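Local coordinates for protein RE55538p (Drosophila melanogaster, PDB 4IX7) that binds palindromic DNA through its BEN domain and represses or co-represses transcription of genes in neural development, at residues C[33-38]-C[96-101]; C[79-84]-C[89-94]; C[20-23]-C[29-32]; C[3-8]-C[14-19]. One frame throughout, in Å; residues are numbered along the deposited sequence. Where two conformers were deposited one is given.

Overall arrangement
Contacts 1 and 2 both use helix 88-112, the DNA-reading helix: contact 1 packs its middle against helix 27-38, and contact 2 its start against helix 70-84. They meet where Leu34 CD1 lies 3.7 Å from Val80 CG2, with centres about 12 Å apart. Contact 3 packs the loop before helix 27-38 on that helix, whose Arg32 bonds phosphates of chain B, a strand that contact 1 also meets; Arg32 NH1 joins contact 1 through a 2.6 Å salt bridge to Asp101 OD2. Contact 4, the N-terminal hairpin, keeps its nearest atom about 12 Å from the DNA. It still reaches the core, Ile38 CD1 of contact 1 lying 3.9 Å from Ile7 CD1.

Contact 1 of 4, residues C[33-38]-C[96-101]. With nucleotides of chain B; nucleotides of chain A.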
# COMPACT_ATOMS: atom_id res chain seq x y z
N LYS C 33 9.51 -12.94 -8.37
CA LYS C 33 10.12 -14.01 -9.15
C LYS C 33 9.35 -14.27 -10.44
O LYS C 33 9.95 -14.43 -11.50
CB LYS C 33 10.24 -15.31 -8.34
CG LYS C 33 10.95 -16.43 -9.09
CD LYS C 33 12.34 -16.01 -9.55
CE LYS C 33 13.20 -17.21 -9.93
NZ LYS C 33 14.57 -16.84 -10.39
N LEU C 34 8.02 -14.30 -10.34
CA LEU C 34 7.22 -14.50 -11.54
C LEU C 34 7.46 -13.36 -12.52
O LEU C 34 7.62 -13.58 -13.72
CB LEU C 34 5.73 -14.62 -11.20
CG LEU C 34 5.33 -15.89 -10.42
CD1 LEU C 34 3.90 -15.77 -9.91
CD2 LEU C 34 5.47 -17.10 -11.32
N LEU C 35 7.49 -12.13 -12.01
CA LEU C 35 7.69 -10.97 -12.88
C LEU C 35 8.99 -11.02 -13.68
O LEU C 35 8.98 -10.74 -14.88
CB LEU C 35 7.65 -9.67 -12.08
CG LEU C 35 6.27 -9.20 -11.63
CD1 LEU C 35 6.45 -8.07 -10.63
CD2 LEU C 35 5.36 -8.76 -12.79
N VAL C 36 10.10 -11.36 -13.04
CA VAL C 36 11.38 -11.37 -13.75
C VAL C 36 11.53 -12.60 -14.64
O VAL C 36 12.46 -12.67 -15.44
CB VAL C 36 12.58 -11.24 -12.81
CG1 VAL C 36 12.50 -9.90 -12.08
CG2 VAL C 36 12.66 -12.42 -11.84
N THR C 37 10.63 -13.56 -14.48
CA THR C 37 10.61 -14.73 -15.36
C THR C 37 9.79 -14.45 -16.62
O THR C 37 10.14 -14.90 -17.71
CB THR C 37 10.04 -15.97 -14.62
OG1 THR C 37 10.82 -16.22 -13.44
CG2 THR C 37 10.13 -17.21 -15.51
N ILE C 38 8.74 -13.66 -16.46
CA ILE C 38 7.74 -13.45 -17.51
C ILE C 38 8.04 -12.20 -18.35
O ILE C 38 7.76 -12.17 -19.56
CB ILE C 38 6.33 -13.36 -16.89
CG1 ILE C 38 5.91 -14.74 -16.37
CG2 ILE C 38 5.31 -12.80 -17.86
CD1 ILE C 38 4.81 -14.68 -15.33
N THR C 96 3.67 -3.12 -8.48
CA THR C 96 4.00 -1.69 -8.52
C THR C 96 5.41 -1.44 -7.98
O THR C 96 6.20 -0.70 -8.57
CB THR C 96 2.98 -0.86 -7.70
OG1 THR C 96 1.67 -0.95 -8.31
CG2 THR C 96 3.41 0.60 -7.60
N THR C 97 5.72 -2.07 -6.86
CA THR C 97 7.00 -1.87 -6.22
C THR C 97 8.13 -2.42 -7.08
O THR C 97 9.14 -1.77 -7.27
CB THR C 97 7.04 -2.53 -4.84
OG1 THR C 97 5.93 -2.08 -4.05
CG2 THR C 97 8.35 -2.17 -4.13
N LYS C 98 7.93 -3.61 -7.64
CA LYS C 98 8.97 -4.22 -8.46
C LYS C 98 9.25 -3.39 -9.72
O LYS C 98 10.41 -3.23 -10.12
CB LYS C 98 8.59 -5.66 -8.83
CG LYS C 98 9.58 -6.36 -9.77
CD LYS C 98 11.00 -6.30 -9.22
CE LYS C 98 11.91 -7.27 -9.95
NZ LYS C 98 13.34 -7.18 -9.49
N CYS C 99 8.19 -2.87 -10.34
CA CYS C 99 8.36 -1.99 -11.50
C CYS C 99 9.16 -0.75 -11.12
O CYS C 99 10.04 -0.32 -11.86
CB CYS C 99 7.00 -1.56 -12.07
SG CYS C 99 6.16 -2.90 -12.93
N ALA C 100 8.86 -0.17 -9.96
CA ALA C 100 9.60 1.00 -9.49
C ALA C 100 11.06 0.65 -9.19
O ALA C 100 11.96 1.43 -9.49
CB ALA C 100 8.92 1.58 -8.25
N ASP C 101 11.29 -0.54 -8.64
CA ASP C 101 12.65 -1.00 -8.35
C ASP C 101 13.47 -1.16 -9.64
O ASP C 101 14.64 -0.75 -9.70
CB ASP C 101 12.62 -2.34 -7.60
CG ASP C 101 12.07 -2.22 -6.18
OD1 ASP C 101 12.04 -1.10 -5.62
OD2 ASP C 101 11.69 -3.26 -5.59
P DT B 3 14.66 -8.89 -5.07
OP1 DT B 3 14.48 -10.35 -4.93
OP2 DT B 3 14.12 -8.14 -6.21
O5' DT B 3 14.06 -8.21 -3.75
C5' DT B 3 14.41 -8.78 -2.51
C4' DT B 3 13.83 -7.92 -1.41
O4' DT B 3 14.51 -6.64 -1.42
C3' DT B 3 12.34 -7.61 -1.57
O3' DT B 3 11.67 -8.12 -0.41
C2' DT B 3 12.29 -6.09 -1.69
C1' DT B 3 13.57 -5.66 -1.01
N1 DT B 3 14.12 -4.35 -1.44
C2 DT B 3 14.50 -3.44 -0.47
O2 DT B 3 14.37 -3.64 0.73
N3 DT B 3 15.01 -2.26 -0.96
C4 DT B 3 15.22 -1.94 -2.29
O4 DT B 3 15.69 -0.86 -2.62
C5 DT B 3 14.82 -2.94 -3.24
C7 DT B 3 14.98 -2.69 -4.71
C6 DT B 3 14.31 -4.09 -2.78
P DC B 4 10.08 -8.00 -0.27
OP1 DC B 4 9.60 -9.10 0.60
OP2 DC B 4 9.51 -7.81 -1.62
O5' DC B 4 9.88 -6.61 0.47
C5' DC B 4 10.44 -6.46 1.77
C4' DC B 4 10.32 -5.01 2.19
O4' DC B 4 11.10 -4.20 1.29
C3' DC B 4 8.91 -4.44 2.08
O3' DC B 4 8.43 -4.38 3.41
C2' DC B 4 9.09 -3.05 1.45
C1' DC B 4 10.60 -2.88 1.40
N1 DC B 4 11.10 -2.15 0.21
C2 DC B 4 11.74 -0.92 0.38
O2 DC B 4 11.86 -0.47 1.52
N3 DC B 4 12.20 -0.26 -0.71
C4 DC B 4 12.04 -0.78 -1.93
N4 DC B 4 12.51 -0.10 -2.99
C5 DC B 4 11.37 -2.03 -2.13
C6 DC B 4 10.92 -2.68 -1.04
P DA A 7 0.35 2.04 -10.82
OP1 DA A 7 0.05 1.68 -12.23
OP2 DA A 7 1.11 1.11 -9.94
O5' DA A 7 1.16 3.39 -10.79
C5' DA A 7 0.71 4.45 -11.64
C4' DA A 7 1.69 5.59 -11.54
O4' DA A 7 1.48 6.27 -10.27
C3' DA A 7 3.17 5.23 -11.60
O3' DA A 7 3.87 6.30 -12.24
C2' DA A 7 3.58 5.13 -10.12
C1' DA A 7 2.64 6.16 -9.48
N9 DA A 7 2.21 5.83 -8.12
C8 DA A 7 1.85 4.59 -7.63
N7 DA A 7 1.52 4.61 -6.36
C5 DA A 7 1.66 5.94 -5.98
C6 DA A 7 1.47 6.62 -4.76
N6 DA A 7 1.06 6.02 -3.63
N1 DA A 7 1.70 7.95 -4.75
C2 DA A 7 2.11 8.56 -5.87
N3 DA A 7 2.33 8.03 -7.08
C4 DA A 7 2.10 6.70 -7.06
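Thr96 OG1 donates a 2.7 Å hydrogen bond to OP2 of DA7 of chain A, while on the same helix Lys98 turns to Leu35 and Val36. Arg92 O is a second, weak partner of that hydroxyl. Lys98 CG, anti to the backbone N (chi1 176°), runs past Leu35 CD1 at 3.7 Å; the bend at the second torsion then turns CD and CE toward Val36. There the chain crosses Val36 at about a right angle, and CE is pressed tightly onto Val36 CG1 at 3.4 Å. The ammonium forms a salt bridge with Glu102, NZ standing 3.5 Å from OP2 of DT3 of chain B. Asp101 OD1 accepts N4 of DC4 of chain B at 2.9 Å in an almost straight bond (176°), with its CG 3.3 Å from the DT3 methyl C7. Its OD2 makes a salt bridge with Arg32 NH1. Thr97 CG2 adds a 3.6 Å apolar touch on DC4 C5. With an alanine in place of Asp101, the cytosine amino group is likely to lose this acceptor and Arg32 its carboxylate mate. Direct base contacts from one helix, with a phosphate bond beside them, mark a recognition helix in the major groove, here the BEN domain's.

Contact 2 of 4, residues C[79-84]-C[89-94]; sequences AVTHKC and KEVRNA. With nucleotides of chain A.
No flat group lies between Val80 and Val91, whose methyls meet directly; the His82 imidazole stacks instead on the ring of Phe78 one turn earlier in its own helix. On the Val91 side, CG2 makes the close contacts. With CG1 anti to the backbone N (chi1 -177°), CG2 falls beside that N, anti to the carbonyl carbon, and faces helix 70-84, where it meets Val80 CG1 at 3.6 Å and Thr81 CG2 at 3.7 Å. Val80 approaches Val91 obliquely, whereas Thr81 crosses it at about a right angle. Thr81 gives this contact its methyl, and its OG1 bonds back to Ile77 O in its own helix. The Val80 and Val91 CA atoms stand 7.1 Å apart, with only short side chains between. Thr31 and Leu34 of helix 27-38 also pack on Val80. Lys89, its chain extended, carries its ammonium to the phosphate of DC5 of chain A, though the modelled NZ to OP2 separation is too short to be taken literally. Two helices joined by a short turn, the second lying against DNA, are consistent with the helix-turn-helix kinship of the BEN family.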
# COMPACT_ATOMS: atom_id res chain seq x y z
N ALA C 79 -2.17 -16.79 -9.96
CA ALA C 79 -1.27 -17.76 -9.36
C ALA C 79 -0.94 -17.41 -7.90
O ALA C 79 -0.99 -18.27 -7.02
CB ALA C 79 -0.01 -17.89 -10.17
N VAL C 80 -0.58 -16.15 -7.66
CA VAL C 80 -0.13 -15.77 -6.32
C VAL C 80 -1.28 -15.80 -5.31
O VAL C 80 -1.13 -16.31 -4.21
CB VAL C 80 0.60 -14.39 -6.31
CG1 VAL C 80 0.97 -13.98 -4.89
CG2 VAL C 80 1.84 -14.46 -7.17
N THR C 81 -2.44 -15.28 -5.69
CA THR C 81 -3.59 -15.30 -4.78
C THR C 81 -4.06 -16.72 -4.45
O THR C 81 -4.56 -16.95 -3.35
CB THR C 81 -4.77 -14.45 -5.30
OG1 THR C 81 -5.24 -14.97 -6.54
CG2 THR C 81 -4.35 -13.00 -5.47
N HIS C 82 -3.91 -17.65 -5.39
CA HIS C 82 -4.33 -19.04 -5.16
C HIS C 82 -3.30 -19.85 -4.38
O HIS C 82 -3.64 -20.86 -3.77
CB HIS C 82 -4.65 -19.74 -6.48
CG HIS C 82 -5.97 -19.35 -7.07
ND1 HIS C 82 -6.19 -18.12 -7.65
CD2 HIS C 82 -7.14 -20.03 -7.16
CE1 HIS C 82 -7.44 -18.06 -8.07
NE2 HIS C 82 -8.04 -19.20 -7.79
N LYS C 83 -2.04 -19.42 -4.39
CA LYS C 83 -0.98 -20.20 -3.75
C LYS C 83 -0.43 -19.56 -2.48
O LYS C 83 0.15 -20.24 -1.63
CB LYS C 83 0.16 -20.48 -4.73
CG LYS C 83 -0.24 -21.38 -5.89
CD LYS C 83 0.97 -21.85 -6.68
CE LYS C 83 1.53 -23.15 -6.12
NZ LYS C 83 0.65 -24.31 -6.42
N CYS C 84 -0.60 -18.25 -2.35
CA CYS C 84 -0.12 -17.53 -1.18
C CYS C 84 -1.27 -17.11 -0.28
O CYS C 84 -1.05 -16.75 0.88
CB CYS C 84 0.68 -16.29 -1.61
SG CYS C 84 1.65 -15.54 -0.29
N LYS C 89 -5.15 -7.03 -4.26
CA LYS C 89 -4.51 -5.74 -4.01
C LYS C 89 -3.05 -5.90 -3.54
O LYS C 89 -2.16 -5.16 -3.96
CB LYS C 89 -5.31 -4.92 -3.00
CG LYS C 89 -4.70 -3.56 -2.72
CD LYS C 89 -5.49 -2.78 -1.69
CE LYS C 89 -4.79 -1.47 -1.37
NZ LYS C 89 -5.60 -0.58 -0.49
N GLU C 90 -2.82 -6.88 -2.67
CA GLU C 90 -1.49 -7.17 -2.15
C GLU C 90 -0.54 -7.58 -3.28
O GLU C 90 0.61 -7.15 -3.31
CB GLU C 90 -1.59 -8.30 -1.12
CG GLU C 90 -0.37 -8.50 -0.26
CD GLU C 90 -0.63 -9.50 0.85
OE1 GLU C 90 -1.82 -9.68 1.21
OE2 GLU C 90 0.34 -10.12 1.35
N VAL C 91 -1.04 -8.38 -4.21
CA VAL C 91 -0.22 -8.78 -5.35
C VAL C 91 0.07 -7.58 -6.23
O VAL C 91 1.21 -7.38 -6.66
CB VAL C 91 -0.88 -9.90 -6.17
CG1 VAL C 91 0.03 -10.32 -7.29
CG2 VAL C 91 -1.19 -11.09 -5.26
N ARG C 92 -0.94 -6.78 -6.52
CA ARG C 92 -0.75 -5.61 -7.38
C ARG C 92 0.26 -4.65 -6.77
O ARG C 92 1.09 -4.07 -7.48
CB ARG C 92 -2.09 -4.92 -7.65
CG ARG C 92 -2.95 -5.69 -8.64
CD ARG C 92 -4.33 -5.07 -8.81
NE ARG C 92 -4.99 -5.64 -9.99
CZ ARG C 92 -5.03 -5.03 -11.17
NH1 ARG C 92 -4.47 -3.84 -11.33
NH2 ARG C 92 -5.63 -5.62 -12.20
N ASN C 93 0.21 -4.48 -5.44
CA ASN C 93 1.18 -3.61 -4.78
C ASN C 93 2.60 -4.11 -4.95
O ASN C 93 3.53 -3.33 -5.17
CB ASN C 93 0.86 -3.41 -3.30
CG ASN C 93 1.86 -2.51 -2.63
OD1 ASN C 93 2.64 -2.95 -1.78
ND2 ASN C 93 1.89 -1.24 -3.03
N ALA C 94 2.77 -5.43 -4.89
CA ALA C 94 4.09 -5.99 -5.13
C ALA C 94 4.58 -5.72 -6.55
O ALA C 94 5.77 -5.45 -6.76
CB ALA C 94 4.10 -7.48 -4.83
P DC A 5 -8.72 -0.21 -1.85
OP1 DC A 5 -9.16 -1.53 -2.35
OP2 DC A 5 -7.88 -0.10 -0.65
O5' DC A 5 -7.94 0.56 -3.01
C5' DC A 5 -8.58 0.75 -4.25
C4' DC A 5 -7.72 1.67 -5.09
O4' DC A 5 -7.73 3.00 -4.52
C3' DC A 5 -6.25 1.29 -5.13
O3' DC A 5 -6.09 0.56 -6.31
C2' DC A 5 -5.51 2.63 -5.19
C1' DC A 5 -6.63 3.66 -5.11
N1 DC A 5 -6.32 4.81 -4.26
C2 DC A 5 -6.05 6.05 -4.84
O2 DC A 5 -6.02 6.13 -6.08
N3 DC A 5 -5.80 7.10 -4.03
C4 DC A 5 -5.83 6.96 -2.70
N4 DC A 5 -5.58 8.04 -1.95
C5 DC A 5 -6.11 5.70 -2.09
C6 DC A 5 -6.36 4.66 -2.90

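Contact 3 of 4, residues C[20-23]-C[29-32]. With nucleotides of chain B.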
# COMPACT_ATOMS: atom_id res chain seq x y z
N GLU C 20 8.20 -24.46 -9.20
CA GLU C 20 8.30 -25.33 -8.03
C GLU C 20 9.25 -24.80 -6.95
O GLU C 20 9.20 -25.27 -5.82
CB GLU C 20 8.75 -26.73 -8.46
CG GLU C 20 7.71 -27.44 -9.32
CD GLU C 20 8.26 -28.68 -9.99
OE1 GLU C 20 9.49 -28.90 -9.91
OE2 GLU C 20 7.47 -29.42 -10.61
N ASN C 21 10.07 -23.82 -7.29
CA ASN C 21 11.06 -23.30 -6.34
C ASN C 21 10.65 -21.96 -5.73
O ASN C 21 11.40 -21.35 -4.96
CB ASN C 21 12.43 -23.20 -7.00
CG ASN C 21 13.54 -22.95 -6.00
OD1 ASN C 21 13.56 -23.53 -4.91
ND2 ASN C 21 14.47 -22.06 -6.36
N ILE C 22 9.46 -21.49 -6.08
CA ILE C 22 8.93 -20.27 -5.48
C ILE C 22 8.48 -20.52 -4.04
O ILE C 22 7.82 -21.51 -3.75
CB ILE C 22 7.77 -19.72 -6.32
CG1 ILE C 22 8.30 -19.21 -7.66
CG2 ILE C 22 7.04 -18.61 -5.60
CD1 ILE C 22 7.21 -18.84 -8.64
N ASN C 23 8.86 -19.61 -3.14
CA ASN C 23 8.33 -19.67 -1.78
C ASN C 23 6.99 -18.95 -1.74
O ASN C 23 6.93 -17.72 -1.68
CB ASN C 23 9.31 -19.06 -0.78
CG ASN C 23 8.83 -19.18 0.66
OD1 ASN C 23 7.80 -19.80 0.93
ND2 ASN C 23 9.58 -18.58 1.59
N LEU C 29 7.78 -11.78 -2.64
CA LEU C 29 8.91 -12.43 -3.28
C LEU C 29 8.42 -13.36 -4.39
O LEU C 29 9.06 -13.46 -5.44
CB LEU C 29 9.74 -13.19 -2.25
CG LEU C 29 10.43 -12.31 -1.21
CD1 LEU C 29 11.19 -13.19 -0.23
CD2 LEU C 29 11.37 -11.32 -1.89
N ALA C 30 7.29 -14.02 -4.17
CA ALA C 30 6.73 -14.90 -5.20
C ALA C 30 6.38 -14.08 -6.45
O ALA C 30 6.68 -14.48 -7.58
CB ALA C 30 5.50 -15.62 -4.67
N THR C 31 5.77 -12.92 -6.21
CA THR C 31 5.37 -12.02 -7.28
C THR C 31 6.59 -11.52 -8.06
O THR C 31 6.62 -11.54 -9.29
CB THR C 31 4.57 -10.84 -6.70
OG1 THR C 31 3.42 -11.37 -6.03
CG2 THR C 31 4.10 -9.90 -7.80
N ARG C 32 7.63 -11.11 -7.33
CA ARG C 32 8.85 -10.63 -7.98
C ARG C 32 9.47 -11.71 -8.86
O ARG C 32 9.90 -11.43 -9.98
CB ARG C 32 9.87 -10.16 -6.94
CG ARG C 32 9.48 -8.89 -6.21
CD ARG C 32 10.45 -8.55 -5.09
NE ARG C 32 10.10 -7.28 -4.48
CZ ARG C 32 10.59 -6.11 -4.87
NH1 ARG C 32 10.19 -4.99 -4.27
NH2 ARG C 32 11.47 -6.04 -5.86
P DT B 3 14.66 -8.89 -5.07
OP1 DT B 3 14.48 -10.35 -4.93
OP2 DT B 3 14.12 -8.14 -6.21
O5' DT B 3 14.06 -8.21 -3.75
C5' DT B 3 14.41 -8.78 -2.51
C4' DT B 3 13.83 -7.92 -1.41
O4' DT B 3 14.51 -6.64 -1.42
C3' DT B 3 12.34 -7.61 -1.57
O3' DT B 3 11.67 -8.12 -0.41
C2' DT B 3 12.29 -6.09 -1.69
C1' DT B 3 13.57 -5.66 -1.01
N1 DT B 3 14.12 -4.35 -1.44
C2 DT B 3 14.50 -3.44 -0.47
O2 DT B 3 14.37 -3.64 0.73
N3 DT B 3 15.01 -2.26 -0.96
C4 DT B 3 15.22 -1.94 -2.29
O4 DT B 3 15.69 -0.86 -2.62
C5 DT B 3 14.82 -2.94 -3.24
C7 DT B 3 14.98 -2.69 -4.71
C6 DT B 3 14.31 -4.09 -2.78
P DC B 4 10.08 -8.00 -0.27
OP1 DC B 4 9.60 -9.10 0.60
OP2 DC B 4 9.51 -7.81 -1.62
O5' DC B 4 9.88 -6.61 0.47
C5' DC B 4 10.44 -6.46 1.77
C4' DC B 4 10.32 -5.01 2.19
O4' DC B 4 11.10 -4.20 1.29
C3' DC B 4 8.91 -4.44 2.08
O3' DC B 4 8.43 -4.38 3.41
C2' DC B 4 9.09 -3.05 1.45
C1' DC B 4 10.60 -2.88 1.40
N1 DC B 4 11.10 -2.15 0.21
C2 DC B 4 11.74 -0.92 0.38
O2 DC B 4 11.86 -0.47 1.52
N3 DC B 4 12.20 -0.26 -0.71
C4 DC B 4 12.04 -0.78 -1.93
N4 DC B 4 12.51 -0.10 -2.99
C5 DC B 4 11.37 -2.03 -2.13
C6 DC B 4 10.92 -2.68 -1.04
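Apolar packing joins the loop to the helix where the CG2 methyl of Ile22 sits on Ala30. That methyl is 3.5 Å from Ala30 CB, tighter than usual for two carbons, and 3.7 Å from Ala30 CA, so it rests against the helix backbone itself. Ile22 CG1 lies beside the backbone N (chi1 -69°), which puts CG2 opposite that N and against Ala30; the side chain also packs along the same helix on Lys33 and Leu34. Asn23 contributes its backbone, with O 3.9 Å from Ala30 CB.

No hydrogen bond crosses between the two segments, and the polar ends near the contact find partners nearby. Asn23 OD1 bonds to Ser25 OG just ahead of helix 27-38, and Thr31 OG1 to Cys27 O within it.

Leu29 and Arg32 of the same helix meet the DNA backbone. Leu29 CD2 lies 3.5 Å from O3' of DT3 of chain B, a van der Waals contact with the sugar-phosphate chain. In the Arg32 conformer described here, one of two deposited, NE donates to OP2 of DC4 of chain B at 3.0 Å through a bent bond (136°). NH2 makes a weak bond to OP2 of DT3 of chain B at 3.4 Å. The sugar carbon C2' of DT3 lies over one guanidinium face, offset toward its rim. NH1 is turned to Asp101, itself a base-contacting residue, which probably helps fix the group's rotation. An arginine that bonds one phosphate, and weakly the one before it, while paired with an acidic residue of the reading helix is consistent with a DNA-backbone contact, here on the BEN domain's helix 27-38.

Contact 4 of 4, residues C[3-8]-C[14-19]; sequences VMVSIG and VPASVF
An antiparallel beta hairpin, strand 4-6 with strand 13-15, opens the chain and runs straight into the short helix 16-19. Val5 and Val14 form its hydrogen-bonded pair: Val5 N reaches Val14 O at 2.8 Å, and Val14 N returns to Val5 O at 3.1 Å. Met4 and Pro15 make the next, non-hydrogen-bonded pair. Beyond them, Ala16 N, just after the Pro15 N-cap, donates to Val3 O at 2.8 Å and so ties the helix start to the first strand. Phe19, with CG anti to the backbone N (chi1 -164°), swings its ring under strand 4-6. There Val5 CG1 stands over the ring centre, 3.9 Å from the centroid and 12° off the normal, a CH-pi contact. Ile7 CG2 comes to Phe19 CE1 at 3.7 Å and to Val14 CG2 at 3.8 Å. The other Val5 methyl, CG2, rests on Ala16 CA at 3.6 Å. Met4, a selenomethionine, curls its chain back and puts CE over the Val14-Pro15 peptide. With an alanine at Phe19, Val5 CG1 is likely to lose the face it rests on and a gap to open beside Ile7. Polar bonding across the contact is thus confined to the backbone, and the side chains add apolar and CH-pi contacts to those bonds.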
# COMPACT_ATOMS: atom_id res chain seq x y z
N VAL C 3 9.79 -28.78 -18.55
CA VAL C 3 8.35 -28.66 -18.68
C VAL C 3 7.87 -27.26 -18.31
O VAL C 3 8.26 -26.72 -17.27
CB VAL C 3 7.63 -29.71 -17.81
CG1 VAL C 3 6.13 -29.58 -17.94
CG2 VAL C 3 8.07 -31.12 -18.22
N MSE C 4 7.04 -26.68 -19.16
CA MSE C 4 6.45 -25.38 -18.87
C MSE C 4 5.17 -25.56 -18.06
O MSE C 4 4.37 -26.46 -18.32
CB MSE C 4 6.18 -24.61 -20.17
CG MSE C 4 7.41 -24.36 -21.04
SE MSE C 4 8.81 -23.32 -20.15
CE MSE C 4 7.92 -21.59 -20.09
N VAL C 5 4.98 -24.70 -17.06
CA VAL C 5 3.82 -24.73 -16.20
C VAL C 5 2.92 -23.53 -16.52
O VAL C 5 3.38 -22.38 -16.49
CB VAL C 5 4.20 -24.67 -14.70
CG1 VAL C 5 2.96 -24.60 -13.83
CG2 VAL C 5 5.06 -25.86 -14.31
N SER C 6 1.66 -23.79 -16.85
CA SER C 6 0.68 -22.73 -17.06
C SER C 6 0.25 -22.18 -15.71
O SER C 6 -0.25 -22.92 -14.85
CB SER C 6 -0.54 -23.30 -17.80
OG SER C 6 -1.49 -22.29 -18.09
N ILE C 7 0.43 -20.88 -15.49
CA ILE C 7 0.18 -20.33 -14.15
C ILE C 7 -1.22 -19.75 -13.94
O ILE C 7 -1.61 -19.45 -12.81
CB ILE C 7 1.26 -19.29 -13.70
CG1 ILE C 7 1.01 -17.92 -14.35
CG2 ILE C 7 2.67 -19.83 -13.97
CD1 ILE C 7 1.95 -16.83 -13.85
N GLY C 8 -1.98 -19.58 -15.02
CA GLY C 8 -3.31 -19.01 -14.91
C GLY C 8 -4.13 -19.21 -16.16
O GLY C 8 -3.65 -19.77 -17.14
N VAL C 14 5.75 -20.39 -16.99
CA VAL C 14 7.11 -20.31 -16.49
C VAL C 14 7.64 -21.74 -16.43
O VAL C 14 6.85 -22.68 -16.37
CB VAL C 14 7.17 -19.68 -15.07
CG1 VAL C 14 6.60 -18.26 -15.09
CG2 VAL C 14 6.40 -20.54 -14.06
N PRO C 15 8.98 -21.91 -16.47
CA PRO C 15 9.48 -23.29 -16.37
C PRO C 15 9.10 -23.92 -15.03
O PRO C 15 8.97 -23.20 -14.03
CB PRO C 15 10.99 -23.11 -16.46
CG PRO C 15 11.19 -21.80 -17.15
CD PRO C 15 10.06 -20.94 -16.66
N ALA C 16 8.90 -25.23 -15.02
CA ALA C 16 8.61 -25.94 -13.78
C ALA C 16 9.69 -25.69 -12.74
O ALA C 16 9.39 -25.57 -11.55
CB ALA C 16 8.44 -27.43 -14.03
N SER C 17 10.94 -25.62 -13.18
CA SER C 17 12.06 -25.40 -12.28
C SER C 17 11.88 -24.10 -11.49
O SER C 17 12.23 -24.02 -10.31
CB SER C 17 13.40 -25.40 -13.03
OG SER C 17 13.47 -24.36 -13.99
N VAL C 18 11.29 -23.10 -12.14
CA VAL C 18 11.03 -21.83 -11.47
C VAL C 18 9.78 -21.94 -10.59
O VAL C 18 9.81 -21.59 -9.40
CB VAL C 18 10.86 -20.68 -12.49
CG1 VAL C 18 10.45 -19.40 -11.78
CG2 VAL C 18 12.16 -20.47 -13.25
N PHE C 19 8.69 -22.46 -11.16
CA PHE C 19 7.42 -22.53 -10.45
C PHE C 19 7.53 -23.32 -9.14
O PHE C 19 7.02 -22.90 -8.11
CB PHE C 19 6.35 -23.16 -11.35
CG PHE C 19 4.94 -22.95 -10.88
CD1 PHE C 19 4.30 -21.74 -11.10
CD2 PHE C 19 4.26 -23.95 -10.20
CE1 PHE C 19 3.00 -21.54 -10.67
CE2 PHE C 19 2.95 -23.75 -9.77
CZ PHE C 19 2.33 -22.54 -10.00